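Local coordinates for uncharacterized protein AsqI (Emericella nidulans, PDB 5YY3) that catalyses, as a zinc-dependent cyclopenase, the ring contraction of 4'-methoxycyclopenin to 4'-methoxyviridicatin in aspoquinolone biosynthesis, using a hemocyanin-like fold of the tyrosinase family, at residues A300-G305 with Q401-L406; V213-H218 with N325-I330; A333-L338 with C345-E350. One frame throughout, in Å; residues are numbered along the deposited sequence.

How the contacts relate
Helix 210-231 supplies the first partner of contact 2, whose long loop closes about a hundred residues later when helix 323-331 lies across it. Before that happens, helix 288-304 has opened contact 1, which closes only on helix 391-410; the two loops therefore cross. Contact 3 is local: it follows contact 2 in series, folds 333-338 against 345-350, and is nested inside the loop of contact 1. Helix 323-331 is the common element. Its Val-327 packs on Tyr-403 and Ile-302 of contact 1, while Gly-329 and Ile-330 meet Leu-338 of contact 3. All six segments belong to the hemocyanin-type metal-binding domain, and contacts 1 and 3 do not touch.

Contact 1: residues A300-G305 with Q401-L406; sequences AAIRKG and QYYGRL
Ile-302, in the last turn of helix 288-304, lays CG2 over Leu-406 and CD1 at the ring of Tyr-403 on helix 391-410, a helix-helix contact within the hemocyanin-like domain. The CG2 methyl packs on the CB of Leu-406, with Ile-302 CG2 4.0 Å from Leu-406 CB, and the two side chains cross at about a right angle. The other branch runs to the aromatic neighbour: Ile-302 CD1 comes to 4.2 Å from Tyr-403 CD1, at the edge of the ring and near its plane. With chi1 at -72°, CG1 stands beside the backbone N and CG2 opposite it, which divides the residue between its two partners. Val-327 of helix 323-331 packs on both Ile-302 and Tyr-403, making the site a three-helix junction.

Just beyond Ile-302 the helix stops in a Schellman motif, with Gly-305 as the C-prime residue at positive phi. A second subunit lies close by: Asp-296 of that subunit forms a salt bridge with Arg-303, and its Asp-244 forms one with Arg-405, which also pairs with Asp-503 of its own chain. The guanidinium of Arg-405 is further fixed one turn back, side-on, its NE and NH2 each 3.2 Å from Gln-401 OE1 and both approaching from the same face of the amide.

Contact 2: residues V213-H218 with N325-I330; sequences VFLYVH and NFVGGI
Leu-215 and Phe-214 of helix 210-231 both press on the main chain of Gly-328 in helix 323-331, where the two backbones come closest, 5.4 Å between Leu-215 CA and Gly-328 CA. Leu-215 lays its CD2 methyl against the bare backbone, 3.7 Å from Gly-328 N, while CD1 sits near the glycine CA. Phe-214 meets the carbonyl of Gly-328 rather than its N. Its CG is anti to the backbone N (chi1 167°), which swings the ring out to the partner helix, where Phe-214 CD2 lies 3.7 Å from Gly-328 O. The axes of the two short segments pass 8.4 Å apart at 86°, nearly perpendicular.

The apolar pair between side chains is Leu-215 with Val-327. Leu-215 CD2 lies 4.2 Å from Val-327 CG1, and the one methyl so spans two successive residues of the partner helix.

The polar bonds run within the helix and bear on the metal site. His-218, a zinc ligand, is oriented by its own helix: His-218 ND1 donates to Phe-214 O at 2.8 Å, with the carbonyl oxygen in the imidazole plane. That oxygen also receives the backbone bond from His-218 N, and the two donors reach it from opposite faces of the carbonyl. Phe-214 is thus a second-shell residue through its main chain, while its side chain touches Gly-328 of helix 323-331.

Around the crossing, Leu-400 of helix 391-410 packs on Phe-214 and His-218, Tyr-193 of the zinc-ligand helix 180-193 covers Phe-214 as well, and Leu-338 of helix 335-339 backs helix 323-331 through Phe-326 and Ile-330.

Contact 3: residues A333-L338 with C345-E350; sequences AQYPSL and CSLDEE
Asp-348 OD1 takes Glu-350 N at 3.2 Å, from above the carboxylate plane, as well as a bond from a neighbouring residue, and so fixes the turn from which Glu-349 lies over Tyr-335. Within the hemocyanin-like domain, a short loop leads on from helix 335-339 and brings 345-350 against it; Asp-348, the centre of an inverse gamma turn, is the N-cap that caps the start of the weakly bonded helix that follows.

Glu-349 lies flat over one face of Tyr-335. Its CG stands 3.6 Å from the centroid of the Tyr-335 ring and 10° off the normal, a CH-pi contact over the middle of the face. The extended chain beyond CG carries the carboxylate on until Glu-349 OE2 is 3.2 Å from Tyr-335 CB, so the two side chains slide past each other in opposite directions, with carboxylate and ring planes 14° apart. At its far end the tyrosine is held as well, Tyr-335 OH donating to Gly-353 O just past helix 349-352.

Leu-347 meets the tyrosine crosswise, at about a right angle, with Leu-347 CB 3.7 Å from Tyr-335 CD1. Ile-330 of helix 323-331 touches Tyr-335 and Leu-347 alike, joining the loop to the preceding helix, which ends in a Schellman motif with Ala-333 as C-prime residue. Asn-339, at the end of the short helix, accepts from Leu-347 N through OD1. A chi1 of -76° turns the branch of Leu-347 toward Leu-338, one helical turn after the tyrosine, and Leu-347 CD1 rests 3.8 Å from Leu-338 CB.

Contact 1: residues A300-G305 with Q401-L406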
# COMPACT_ATOMS: atom_id res chain seq x y z
N ALA A 300 21.49 11.16 -34.25
CA ALA A 300 21.53 11.19 -35.71
C ALA A 300 22.77 10.50 -36.26
O ALA A 300 22.70 9.75 -37.23
CB ALA A 300 21.46 12.65 -36.19
N ALA A 301 23.90 10.77 -35.61
CA ALA A 301 25.18 10.17 -35.97
C ALA A 301 25.16 8.64 -35.86
O ALA A 301 25.70 7.94 -36.71
CB ALA A 301 26.28 10.74 -35.10
N ILE A 302 24.57 8.12 -34.78
CA ILE A 302 24.51 6.68 -34.57
C ILE A 302 23.66 6.01 -35.65
O ILE A 302 24.04 4.98 -36.19
CB ILE A 302 23.96 6.35 -33.15
CG1 ILE A 302 25.00 6.69 -32.08
CG2 ILE A 302 23.56 4.87 -33.06
CD1 ILE A 302 24.50 6.62 -30.66
N ARG A 303 22.51 6.58 -35.96
CA ARG A 303 21.68 6.06 -37.03
C ARG A 303 22.41 6.17 -38.38
O ARG A 303 22.38 5.24 -39.19
CB ARG A 303 20.34 6.82 -37.08
CG ARG A 303 19.59 6.72 -38.41
CD ARG A 303 19.26 5.29 -38.81
NE ARG A 303 18.54 4.59 -37.76
CZ ARG A 303 18.37 3.27 -37.70
NH1 ARG A 303 18.88 2.48 -38.65
NH2 ARG A 303 17.71 2.73 -36.69
N LYS A 304 23.08 7.29 -38.62
CA LYS A 304 23.74 7.47 -39.91
C LYS A 304 25.01 6.61 -39.97
O LYS A 304 25.46 6.24 -41.06
CB LYS A 304 24.08 8.94 -40.16
CG LYS A 304 24.79 9.20 -41.48
CD LYS A 304 24.87 10.67 -41.79
CE LYS A 304 25.41 10.92 -43.20
NZ LYS A 304 25.02 12.29 -43.65
N GLY A 305 25.56 6.29 -38.81
CA GLY A 305 26.72 5.42 -38.75
C GLY A 305 28.06 6.13 -38.84
O GLY A 305 29.07 5.47 -39.07
N GLN A 401 22.50 4.53 -20.85
CA GLN A 401 22.31 3.16 -21.33
C GLN A 401 21.58 3.14 -22.69
O GLN A 401 21.80 2.24 -23.51
CB GLN A 401 21.53 2.33 -20.32
CG GLN A 401 21.48 0.84 -20.64
CD GLN A 401 20.38 0.10 -19.89
OE1 GLN A 401 19.19 0.45 -19.99
NE2 GLN A 401 20.77 -0.92 -19.12
N TYR A 402 20.73 4.14 -22.92
CA TYR A 402 19.96 4.21 -24.17
C TYR A 402 20.89 4.32 -25.38
O TYR A 402 20.66 3.68 -26.42
CB TYR A 402 18.98 5.39 -24.13
CG TYR A 402 18.18 5.59 -25.40
CD1 TYR A 402 17.52 4.53 -25.99
CD2 TYR A 402 18.08 6.84 -26.00
CE1 TYR A 402 16.79 4.69 -27.16
CE2 TYR A 402 17.35 7.03 -27.17
CZ TYR A 402 16.70 5.94 -27.74
OH TYR A 402 15.96 6.11 -28.90
N TYR A 403 21.96 5.09 -25.26
CA TYR A 403 22.91 5.21 -26.36
C TYR A 403 23.52 3.84 -26.67
O TYR A 403 23.67 3.46 -27.85
CB TYR A 403 23.99 6.24 -26.04
CG TYR A 403 23.45 7.65 -25.91
CD1 TYR A 403 23.37 8.48 -27.02
CD2 TYR A 403 22.98 8.13 -24.69
CE1 TYR A 403 22.88 9.77 -26.90
CE2 TYR A 403 22.48 9.40 -24.57
CZ TYR A 403 22.43 10.22 -25.67
OH TYR A 403 21.93 11.50 -25.53
N GLY A 404 23.85 3.11 -25.61
CA GLY A 404 24.29 1.72 -25.74
C GLY A 404 23.30 0.82 -26.45
O GLY A 404 23.69 0.01 -27.28
N ARG A 405 22.01 0.95 -26.14
CA ARG A 405 20.99 0.16 -26.83
C ARG A 405 20.94 0.48 -28.33
O ARG A 405 20.82 -0.44 -29.15
CB ARG A 405 19.61 0.39 -26.21
CG ARG A 405 19.52 -0.07 -24.77
CD ARG A 405 18.13 0.19 -24.19
NE ARG A 405 18.03 -0.34 -22.83
CZ ARG A 405 17.60 -1.56 -22.56
NH1 ARG A 405 17.23 -2.36 -23.56
NH2 ARG A 405 17.55 -1.99 -21.31
N LEU A 406 21.03 1.76 -28.67
CA LEU A 406 20.99 2.19 -30.07
C LEU A 406 22.15 1.60 -30.87
O LEU A 406 21.97 1.09 -31.98
CB LEU A 406 21.03 3.72 -30.17
CG LEU A 406 19.76 4.46 -29.74
CD1 LEU A 406 20.10 5.92 -29.47
CD2 LEU A 406 18.68 4.36 -30.81

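Contact 2: residues V213-H218 with N325-I330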
# COMPACT_ATOMS: atom_id res chain seq x y z
N VAL A 213 34.22 1.11 -21.48
CA VAL A 213 34.12 0.95 -20.04
C VAL A 213 33.06 1.86 -19.39
O VAL A 213 32.27 1.42 -18.56
CB VAL A 213 35.49 1.21 -19.41
CG1 VAL A 213 35.38 1.45 -17.93
CG2 VAL A 213 36.43 0.04 -19.71
N PHE A 214 33.08 3.14 -19.75
CA PHE A 214 32.10 4.12 -19.29
C PHE A 214 30.67 3.61 -19.49
O PHE A 214 29.89 3.54 -18.55
CB PHE A 214 32.33 5.46 -20.02
CG PHE A 214 31.22 6.46 -19.85
CD1 PHE A 214 31.15 7.25 -18.72
CD2 PHE A 214 30.27 6.62 -20.84
CE1 PHE A 214 30.12 8.18 -18.57
CE2 PHE A 214 29.24 7.55 -20.69
CZ PHE A 214 29.17 8.33 -19.56
N LEU A 215 30.35 3.24 -20.72
CA LEU A 215 29.01 2.80 -21.08
C LEU A 215 28.64 1.47 -20.40
O LEU A 215 27.52 1.30 -19.91
CB LEU A 215 28.93 2.66 -22.60
CG LEU A 215 27.77 3.33 -23.33
CD1 LEU A 215 27.44 4.70 -22.73
CD2 LEU A 215 28.11 3.47 -24.82
N TYR A 216 29.59 0.54 -20.38
CA TYR A 216 29.36 -0.77 -19.81
C TYR A 216 29.11 -0.75 -18.29
O TYR A 216 28.17 -1.39 -17.79
CB TYR A 216 30.54 -1.68 -20.10
CG TYR A 216 30.43 -2.99 -19.39
CD1 TYR A 216 29.52 -3.94 -19.80
CD2 TYR A 216 31.23 -3.28 -18.28
CE1 TYR A 216 29.41 -5.13 -19.16
CE2 TYR A 216 31.12 -4.48 -17.63
CZ TYR A 216 30.21 -5.41 -18.08
OH TYR A 216 30.07 -6.62 -17.47
N VAL A 217 29.95 -0.03 -17.56
CA VAL A 217 29.80 0.08 -16.12
C VAL A 217 28.46 0.71 -15.76
O VAL A 217 27.71 0.18 -14.92
CB VAL A 217 30.94 0.92 -15.51
CG1 VAL A 217 30.63 1.27 -14.07
CG2 VAL A 217 32.26 0.16 -15.63
N HIS A 218 28.12 1.81 -16.42
CA HIS A 218 26.85 2.46 -16.17
C HIS A 218 25.65 1.61 -16.60
O HIS A 218 24.63 1.60 -15.91
CB HIS A 218 26.81 3.82 -16.84
CG HIS A 218 27.65 4.84 -16.14
ND1 HIS A 218 28.98 5.03 -16.42
CD2 HIS A 218 27.35 5.67 -15.11
CE1 HIS A 218 29.47 5.96 -15.63
NE2 HIS A 218 28.50 6.38 -14.83
N ASN A 325 32.89 2.20 -27.91
CA ASN A 325 34.01 3.01 -27.44
C ASN A 325 33.85 4.45 -27.88
O ASN A 325 34.16 5.38 -27.13
CB ASN A 325 35.33 2.46 -27.95
CG ASN A 325 36.50 2.97 -27.15
OD1 ASN A 325 36.44 3.05 -25.92
ND2 ASN A 325 37.58 3.35 -27.84
N PHE A 326 33.36 4.64 -29.09
CA PHE A 326 33.21 5.98 -29.63
C PHE A 326 31.96 6.65 -29.10
O PHE A 326 32.01 7.80 -28.68
CB PHE A 326 33.21 5.96 -31.16
CG PHE A 326 34.58 6.12 -31.76
CD1 PHE A 326 35.15 7.39 -31.90
CD2 PHE A 326 35.31 5.00 -32.16
CE1 PHE A 326 36.44 7.54 -32.45
CE2 PHE A 326 36.59 5.15 -32.71
CZ PHE A 326 37.15 6.42 -32.86
N VAL A 327 30.84 5.95 -29.12
CA VAL A 327 29.61 6.50 -28.57
C VAL A 327 29.80 6.87 -27.09
O VAL A 327 29.44 7.96 -26.67
CB VAL A 327 28.43 5.53 -28.72
CG1 VAL A 327 27.20 6.06 -27.94
CG2 VAL A 327 28.09 5.32 -30.18
N GLY A 328 30.39 5.96 -26.32
CA GLY A 328 30.68 6.20 -24.92
C GLY A 328 31.68 7.32 -24.75
O GLY A 328 31.50 8.20 -23.90
N GLY A 329 32.74 7.28 -25.55
CA GLY A 329 33.78 8.30 -25.50
C GLY A 329 33.27 9.71 -25.78
O GLY A 329 33.60 10.66 -25.06
N ILE A 330 32.45 9.85 -26.81
CA ILE A 330 31.94 11.16 -27.16
C ILE A 330 30.97 11.69 -26.09
O ILE A 330 31.04 12.86 -25.71
CB ILE A 330 31.28 11.12 -28.55
CG1 ILE A 330 32.40 11.08 -29.60
CG2 ILE A 330 30.34 12.32 -28.75
CD1 ILE A 330 31.94 10.86 -31.01

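Contact 3: residues A333-L338 with C345-E350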
# COMPACT_ATOMS: atom_id res chain seq x y z
N ALA A 333 32.96 13.24 -23.62
CA ALA A 333 33.87 14.26 -24.20
C ALA A 333 35.35 13.88 -24.15
O ALA A 333 36.21 14.70 -23.83
CB ALA A 333 33.68 15.60 -23.51
N GLN A 334 35.65 12.65 -24.49
CA GLN A 334 37.04 12.22 -24.56
C GLN A 334 37.65 12.39 -25.92
O GLN A 334 38.20 11.47 -26.49
CB GLN A 334 37.12 10.79 -24.08
CG GLN A 334 36.58 10.84 -22.73
CD GLN A 334 36.79 9.60 -21.99
OE1 GLN A 334 36.42 8.51 -22.44
NE2 GLN A 334 37.38 9.74 -20.82
N TYR A 335 37.55 13.61 -26.42
CA TYR A 335 38.05 13.92 -27.74
C TYR A 335 39.58 13.76 -27.87
O TYR A 335 40.04 13.31 -28.91
CB TYR A 335 37.60 15.32 -28.13
CG TYR A 335 36.09 15.47 -28.17
CD1 TYR A 335 35.34 14.88 -29.18
CD2 TYR A 335 35.41 16.21 -27.19
CE1 TYR A 335 33.97 15.02 -29.23
CE2 TYR A 335 34.02 16.35 -27.24
CZ TYR A 335 33.31 15.75 -28.27
OH TYR A 335 31.95 15.87 -28.34
N PRO A 336 40.37 14.09 -26.82
CA PRO A 336 41.81 13.81 -26.99
C PRO A 336 42.14 12.33 -27.25
O PRO A 336 42.92 12.02 -28.15
CB PRO A 336 42.41 14.27 -25.66
CG PRO A 336 41.51 15.36 -25.22
CD PRO A 336 40.12 14.93 -25.64
N SER A 337 41.53 11.42 -26.50
CA SER A 337 41.78 9.99 -26.68
C SER A 337 41.24 9.49 -28.02
O SER A 337 41.95 8.84 -28.79
CB SER A 337 41.16 9.20 -25.53
OG SER A 337 41.71 7.89 -25.46
N LEU A 338 39.98 9.79 -28.30
CA LEU A 338 39.34 9.31 -29.51
C LEU A 338 40.03 9.86 -30.76
O LEU A 338 40.18 9.15 -31.76
CB LEU A 338 37.84 9.67 -29.51
CG LEU A 338 36.97 8.93 -28.47
CD1 LEU A 338 35.53 9.45 -28.44
CD2 LEU A 338 36.99 7.41 -28.71
N CYS A 345 42.80 13.87 -38.01
CA CYS A 345 41.51 14.56 -38.02
C CYS A 345 40.93 14.73 -36.62
O CYS A 345 41.31 14.01 -35.69
CB CYS A 345 40.52 13.83 -38.92
SG CYS A 345 40.61 14.31 -40.67
N SER A 346 40.02 15.69 -36.45
CA SER A 346 39.42 15.95 -35.15
C SER A 346 37.89 15.81 -35.16
O SER A 346 37.22 16.25 -36.09
CB SER A 346 39.81 17.34 -34.65
OG SER A 346 41.20 17.41 -34.39
N LEU A 347 37.35 15.18 -34.12
CA LEU A 347 35.90 15.09 -33.95
C LEU A 347 35.31 16.46 -33.71
O LEU A 347 35.92 17.28 -33.02
CB LEU A 347 35.54 14.14 -32.80
CG LEU A 347 35.68 12.64 -33.07
CD1 LEU A 347 35.65 11.86 -31.77
CD2 LEU A 347 34.62 12.11 -34.05
N ASP A 348 34.13 16.72 -34.28
CA ASP A 348 33.46 18.02 -34.17
C ASP A 348 32.79 18.23 -32.79
O ASP A 348 31.62 17.91 -32.59
CB ASP A 348 32.42 18.15 -35.30
CG ASP A 348 31.87 19.56 -35.44
OD1 ASP A 348 32.14 20.41 -34.56
OD2 ASP A 348 31.16 19.82 -36.45
N GLU A 349 33.56 18.79 -31.85
CA GLU A 349 33.10 19.01 -30.48
C GLU A 349 31.95 20.00 -30.38
O GLU A 349 31.30 20.09 -29.35
CB GLU A 349 34.25 19.49 -29.60
CG GLU A 349 35.54 18.72 -29.82
CD GLU A 349 36.56 18.99 -28.73
OE1 GLU A 349 36.22 19.74 -27.79
OE2 GLU A 349 37.68 18.45 -28.82
N GLU A 350 31.72 20.78 -31.42
CA GLU A 350 30.63 21.74 -31.37
C GLU A 350 29.32 21.01 -31.65
O GLU A 350 28.28 21.38 -31.13
CB GLU A 350 30.85 22.88 -32.38
CG GLU A 350 32.04 23.77 -32.02
CD GLU A 350 31.81 24.54 -30.72
OE1 GLU A 350 30.64 24.90 -30.45
OE2 GLU A 350 32.79 24.77 -29.96